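Local coordinates for arsenate Reductase (Corynebacterium glutamicum, PDB 3T38), which probably reduces arsenate to arsenite in a thioredoxin-dependent reaction, using a low molecular weight tyrosine phosphatase fold, and so serves arsenic resistance, at residues Pro82-Ile87 with Lys206-Ser211; Ser132-Asn137 with Ile193-Asp198. All coordinates share one frame; numbering follows the deposited sequence.

Contact 1 (Pro82-Ile87 with Lys206-Ser211)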
loop_
_atom_site.group_PDB
_atom_site.type_symbol
_atom_site.label_atom_id
_atom_site.label_comp_id
_atom_site.label_asym_id
_atom_site.label_seq_id
_atom_site.Cartn_x
_atom_site.Cartn_y
_atom_site.Cartn_z
ATOM N N PRO A 82 7.827 -7.057 -23.583
ATOM C CA PRO A 82 8.039 -7.723 -22.281
ATOM C C PRO A 82 8.038 -6.748 -21.130
ATOM O O PRO A 82 8.543 -5.643 -21.260
ATOM C CB PRO A 82 9.440 -8.340 -22.411
ATOM C CG PRO A 82 9.598 -8.556 -23.925
ATOM C CD PRO A 82 8.854 -7.414 -24.581
ATOM N N GLN A 83 7.482 -7.183 -20.017
ATOM C CA GLN A 83 7.281 -6.381 -18.821
ATOM C C GLN A 83 8.083 -7.036 -17.705
ATOM O O GLN A 83 7.896 -8.204 -17.390
ATOM C CB GLN A 83 5.820 -6.400 -18.476
ATOM C CG GLN A 83 4.818 -6.162 -19.722
ATOM C CD GLN A 83 4.514 -4.668 -19.924
ATOM O OE1 GLN A 83 4.151 -3.967 -18.976
ATOM N NE2 GLN A 83 4.683 -4.183 -21.127
ATOM N N VAL A 84 8.999 -6.297 -17.093
ATOM C CA VAL A 84 9.873 -6.865 -16.059
ATOM C C VAL A 84 9.733 -6.079 -14.768
ATOM O O VAL A 84 9.590 -4.838 -14.797
ATOM C CB VAL A 84 11.297 -6.802 -16.537
ATOM C CG1 VAL A 84 12.270 -7.350 -15.498
ATOM C CG2 VAL A 84 11.442 -7.522 -17.908
ATOM N N LEU A 85 9.747 -6.798 -13.628
ATOM C CA LEU A 85 9.623 -6.200 -12.354
ATOM C C LEU A 85 10.771 -6.647 -11.418
ATOM O O LEU A 85 11.010 -7.851 -11.262
ATOM C CB LEU A 85 8.269 -6.591 -11.749
ATOM C CG LEU A 85 8.148 -6.183 -10.258
ATOM C CD1 LEU A 85 7.969 -4.680 -10.027
ATOM C CD2 LEU A 85 7.094 -6.920 -9.511
ATOM N N PHE A 86 11.442 -5.688 -10.766
ATOM C CA PHE A 86 12.457 -5.998 -9.729
ATOM C C PHE A 86 11.912 -5.588 -8.363
ATOM O O PHE A 86 11.260 -4.544 -8.259
ATOM C CB PHE A 86 13.800 -5.291 -9.993
ATOM C CG PHE A 86 14.397 -5.645 -11.328
ATOM C CD1 PHE A 86 14.041 -4.911 -12.495
ATOM C CD2 PHE A 86 15.244 -6.756 -11.455
ATOM C CE1 PHE A 86 14.589 -5.262 -13.764
ATOM C CE2 PHE A 86 15.805 -7.113 -12.731
ATOM C CZ PHE A 86 15.463 -6.390 -13.871
ATOM N N ILE A 87 12.206 -6.393 -7.335
ATOM C CA ILE A 87 11.624 -6.213 -6.008
ATOM C C ILE A 87 12.746 -6.436 -5.000
ATOM O O ILE A 87 13.375 -7.465 -5.085
ATOM C CB ILE A 87 10.487 -7.294 -5.732
ATOM C CG1 ILE A 87 9.366 -7.201 -6.799
ATOM C CG2 ILE A 87 9.840 -7.091 -4.318
ATOM C CD1 ILE A 87 8.327 -8.212 -6.642
ATOM N N LYS A 206 20.295 -10.370 -22.543
ATOM C CA LYS A 206 20.600 -11.334 -23.597
ATOM C C LYS A 206 19.519 -12.392 -23.633
ATOM O O LYS A 206 18.974 -12.693 -24.693
ATOM C CB LYS A 206 22.008 -11.935 -23.443
ATOM C CG LYS A 206 23.186 -10.927 -23.739
ATOM C CD LYS A 206 24.569 -11.388 -23.125
ATOM C CE LYS A 206 25.752 -10.532 -23.570
ATOM N NZ LYS A 206 26.515 -11.167 -24.744
ATOM N N SER A 207 19.152 -12.916 -22.468
ATOM C CA SER A 207 18.164 -13.996 -22.451
ATOM C C SER A 207 16.756 -13.565 -22.925
ATOM O O SER A 207 16.115 -14.281 -23.703
ATOM C CB SER A 207 18.152 -14.695 -21.099
ATOM O OG SER A 207 16.939 -15.355 -20.912
ATOM N N ILE A 208 16.302 -12.398 -22.473
ATOM C CA ILE A 208 15.073 -11.833 -22.925
ATOM C C ILE A 208 15.024 -11.644 -24.434
ATOM O O ILE A 208 14.058 -12.056 -25.048
ATOM C CB ILE A 208 14.786 -10.454 -22.219
ATOM C CG1 ILE A 208 14.608 -10.641 -20.707
ATOM C CG2 ILE A 208 13.613 -9.714 -22.911
ATOM C CD1 ILE A 208 14.354 -9.319 -19.946
ATOM N N GLN A 209 16.031 -10.985 -25.017
ATOM C CA GLN A 209 16.137 -10.826 -26.466
ATOM C C GLN A 209 16.001 -12.114 -27.259
ATOM O O GLN A 209 15.284 -12.163 -28.265
ATOM C CB GLN A 209 17.478 -10.219 -26.834
ATOM C CG GLN A 209 17.473 -8.738 -26.893
ATOM C CD GLN A 209 18.870 -8.180 -27.145
ATOM O OE1 GLN A 209 19.805 -8.467 -26.398
ATOM N NE2 GLN A 209 19.012 -7.380 -28.207
ATOM N N LEU A 210 16.720 -13.138 -26.827
ATOM C CA LEU A 210 16.620 -14.464 -27.423
ATOM C C LEU A 210 15.217 -15.068 -27.254
ATOM O O LEU A 210 14.645 -15.545 -28.211
ATOM C CB LEU A 210 17.626 -15.411 -26.776
ATOM C CG LEU A 210 19.024 -15.440 -27.382
ATOM C CD1 LEU A 210 20.133 -15.717 -26.308
ATOM C CD2 LEU A 210 19.041 -16.466 -28.568
ATOM N N SER A 211 14.663 -15.045 -26.043
ATOM C CA SER A 211 13.409 -15.746 -25.804
ATOM C C SER A 211 12.185 -15.172 -26.564
ATOM O O SER A 211 11.254 -15.925 -26.826
ATOM C CB SER A 211 13.164 -15.970 -24.302
ATOM O OG SER A 211 12.890 -14.756 -23.642
#
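I208, on the last turns of helix 190-211, meets P82, just ahead of strand 83-88, and V84 within it through the ends of its two branches. Its CB points at the strand segment but makes no close contact with it, and there the side chain forks. The short branch, CG2, lies anti to the backbone N and reaches the proline ring, with CG2 of I208 4.3 Å from CG of P82. On the longer branch, CG1 stands anti to the carbonyl carbon (chi1 -63°) and serves as a spacer, itself making no close contact with the strand segment. The chain then runs on fully extended (chi2 179°), which carries CD1 of I208 to 4.0 Å from CG2 of V84. These two methyls meet tip to tip, V84 having turned CG2 to the side of its own backbone N; it is this branch, not CG1, that does the touching. The contact is thus wholly apolar and rather light, burying 97 Å² between the segments, with the nearest CA atoms, those of P82 and I208, 8.2 Å apart. Beside it, the hydroxyl of S211 is hydrogen-bonded to that of Y156, a polar link between the helix end and strand 156-159. Further apolar neighbours surround the methyls: V84 also packs on L102 of helix 94-106 and on I158 of strand 156-159, and I208 rests on Y156. Helix 190-211 therefore docks on the face of the parallel sheet that also carries helix 94-106, while strand 83-88 runs between strands 111-116 and 156-159.

Contact 2 (Ser132-Asn137 with Ile193-Asp198)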
loop_
_atom_site.group_PDB
_atom_site.type_symbol
_atom_site.label_atom_id
_atom_site.label_comp_id
_atom_site.label_asym_id
_atom_site.label_seq_id
_atom_site.Cartn_x
_atom_site.Cartn_y
_atom_site.Cartn_z
ATOM N N SER A 132 24.676 7.828 -12.108
ATOM C CA SER A 132 25.020 9.096 -12.776
ATOM C C SER A 132 26.446 9.178 -13.356
ATOM O O SER A 132 26.602 9.611 -14.494
ATOM C CB SER A 132 24.775 10.267 -11.841
ATOM O OG SER A 132 25.145 11.443 -12.499
ATOM N N GLU A 133 27.454 8.731 -12.598
ATOM C CA GLU A 133 28.883 8.818 -12.991
ATOM C C GLU A 133 29.236 7.995 -14.199
ATOM O O GLU A 133 30.311 8.163 -14.753
ATOM C CB GLU A 133 29.795 8.271 -11.907
ATOM C CG GLU A 133 29.814 9.013 -10.613
ATOM C CD GLU A 133 30.954 8.530 -9.723
ATOM O OE1 GLU A 133 30.718 8.336 -8.503
ATOM O OE2 GLU A 133 32.080 8.343 -10.261
ATOM N N ARG A 134 28.380 7.045 -14.548
ATOM C CA ARG A 134 28.646 6.135 -15.640
ATOM C C ARG A 134 27.524 6.252 -16.651
ATOM O O ARG A 134 27.294 5.336 -17.431
ATOM C CB ARG A 134 28.790 4.686 -15.160
ATOM C CG ARG A 134 27.522 4.094 -14.568
ATOM C CD ARG A 134 27.763 2.691 -14.088
ATOM N NE ARG A 134 27.406 1.751 -15.118
ATOM C CZ ARG A 134 27.764 0.475 -15.136
ATOM N NH1 ARG A 134 28.526 -0.011 -14.143
ATOM N NH2 ARG A 134 27.372 -0.293 -16.165
ATOM N N GLY A 135 26.843 7.390 -16.622
ATOM C CA GLY A 135 25.873 7.747 -17.632
ATOM C C GLY A 135 24.632 6.896 -17.695
ATOM O O GLY A 135 24.139 6.613 -18.790
ATOM N N VAL A 136 24.113 6.473 -16.550
ATOM C CA VAL A 136 22.865 5.726 -16.561
ATOM C C VAL A 136 21.770 6.606 -15.966
ATOM O O VAL A 136 21.859 6.984 -14.792
ATOM C CB VAL A 136 22.928 4.392 -15.783
ATOM C CG1 VAL A 136 21.475 3.817 -15.615
ATOM C CG2 VAL A 136 23.849 3.380 -16.470
ATOM N N ASN A 137 20.750 6.900 -16.782
ATOM C CA ASN A 137 19.594 7.676 -16.376
ATOM C C ASN A 137 18.752 6.985 -15.285
ATOM O O ASN A 137 18.419 5.777 -15.380
ATOM C CB ASN A 137 18.734 8.033 -17.578
ATOM C CG ASN A 137 19.563 8.492 -18.806
ATOM O OD1 ASN A 137 20.602 9.181 -18.692
ATOM N ND2 ASN A 137 19.075 8.124 -19.998
ATOM N N ILE A 193 27.901 -4.079 -5.407
ATOM C CA ILE A 193 26.529 -4.489 -5.696
ATOM C C ILE A 193 26.106 -4.007 -7.120
ATOM O O ILE A 193 25.474 -4.724 -7.838
ATOM C CB ILE A 193 25.546 -3.898 -4.610
ATOM C CG1 ILE A 193 25.817 -4.489 -3.235
ATOM C CG2 ILE A 193 24.051 -4.154 -4.970
ATOM C CD1 ILE A 193 25.105 -3.698 -2.131
ATOM N N ILE A 194 26.435 -2.774 -7.493
ATOM C CA ILE A 194 26.119 -2.268 -8.832
ATOM C C ILE A 194 26.771 -3.149 -9.901
ATOM O O ILE A 194 26.102 -3.561 -10.837
ATOM C CB ILE A 194 26.429 -0.742 -8.956
ATOM C CG1 ILE A 194 25.392 0.023 -8.132
ATOM C CG2 ILE A 194 26.384 -0.267 -10.365
ATOM C CD1 ILE A 194 25.609 1.572 -7.927
ATOM N N GLU A 195 28.032 -3.534 -9.675
ATOM C CA GLU A 195 28.791 -4.415 -10.587
ATOM C C GLU A 195 28.210 -5.800 -10.655
ATOM O O GLU A 195 28.140 -6.362 -11.721
ATOM C CB GLU A 195 30.240 -4.587 -10.149
ATOM C CG GLU A 195 30.882 -3.315 -9.748
ATOM C CD GLU A 195 31.538 -2.616 -10.916
ATOM O OE1 GLU A 195 30.833 -2.481 -11.981
ATOM O OE2 GLU A 195 32.744 -2.227 -10.758
ATOM N N GLU A 196 27.846 -6.374 -9.509
ATOM C CA GLU A 196 27.265 -7.712 -9.544
ATOM C C GLU A 196 25.903 -7.688 -10.251
ATOM O O GLU A 196 25.614 -8.542 -11.062
ATOM C CB GLU A 196 27.170 -8.329 -8.162
ATOM C CG GLU A 196 26.260 -9.551 -8.162
ATOM C CD GLU A 196 26.299 -10.323 -6.856
ATOM O OE1 GLU A 196 26.606 -9.699 -5.796
ATOM O OE2 GLU A 196 26.013 -11.558 -6.896
ATOM N N ILE A 197 25.093 -6.685 -9.971
ATOM C CA ILE A 197 23.816 -6.611 -10.573
ATOM C C ILE A 197 23.914 -6.401 -12.098
ATOM O O ILE A 197 23.202 -7.060 -12.865
ATOM C CB ILE A 197 23.000 -5.492 -9.916
ATOM C CG1 ILE A 197 22.610 -5.904 -8.472
ATOM C CG2 ILE A 197 21.760 -5.098 -10.800
ATOM C CD1 ILE A 197 22.035 -4.640 -7.658
ATOM N N ASP A 198 24.805 -5.498 -12.527
ATOM C CA ASP A 198 25.069 -5.268 -13.943
ATOM C C ASP A 198 25.410 -6.570 -14.686
ATOM O O ASP A 198 24.790 -6.875 -15.711
ATOM C CB ASP A 198 26.227 -4.269 -14.111
ATOM C CG ASP A 198 26.300 -3.679 -15.534
ATOM O OD1 ASP A 198 25.290 -3.720 -16.315
ATOM O OD2 ASP A 198 27.365 -3.154 -15.879
#
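R134 grips D198 from within the Schellman motif that ends helix 125-133, one residue ahead of its C-prime residue G135, whose phi is positive. The tight part of the contact is one salt bridge: NH2 of R134 donates to OD2 of D198 at 2.9 Å, with an N-H...O angle of 154°. The nitrogen comes from above the carboxylate plane, 57° out of it, while the oxygen sits at the guanidinium edge, only slightly tilted from that plane, and the two planes stand steeply to each other. The R134 side chain heads for helix 190-211 from CB onward, and a bend at chi3 (-94°) settles the guanidinium beside OD2. D198 is buried, and its other oxygen, OD1, accepts a hydrogen bond from the hydroxyl of Y105. With both oxygens engaged, the carboxylate is probably held in its rotation and in its charged state. R134 also leans on Y105, so helix 94-106 backs the ion pair. Buried I194 brings its CG2 methyl to 4.4 Å from NH1 of R134, a loose approach oblique to the guanidinium.

The solvent side is looser. E195 is exposed and its CB points away from R134, but the side chain bends back at chi2 to bring its carboxylate near the guanidinium edge; this opposite charge should add attraction without a direct bond. NH1 of R134 stays 4.0 Å from OE1 of E195.

Both contacts use helix 190-211: contact 2 its first half and contact 1 its last turns. Their centres lie 18 Å apart, and their nearest atoms about 7 Å, so they do not touch. Contact 1 seats the helix on the parallel sheet, whereas contact 2 ties it to the end of helix 125-133; helix 94-106 is common ground, giving L102 to the first and Y105 to the second. Strand 83-88 of contact 1 leads into the loop that, as in this family, probably forms the phosphate-binding signature. The dithiane diol binds at T33, R36, Y37, E40 and R66, on the N-terminal helices, and neither contact includes any of these residues.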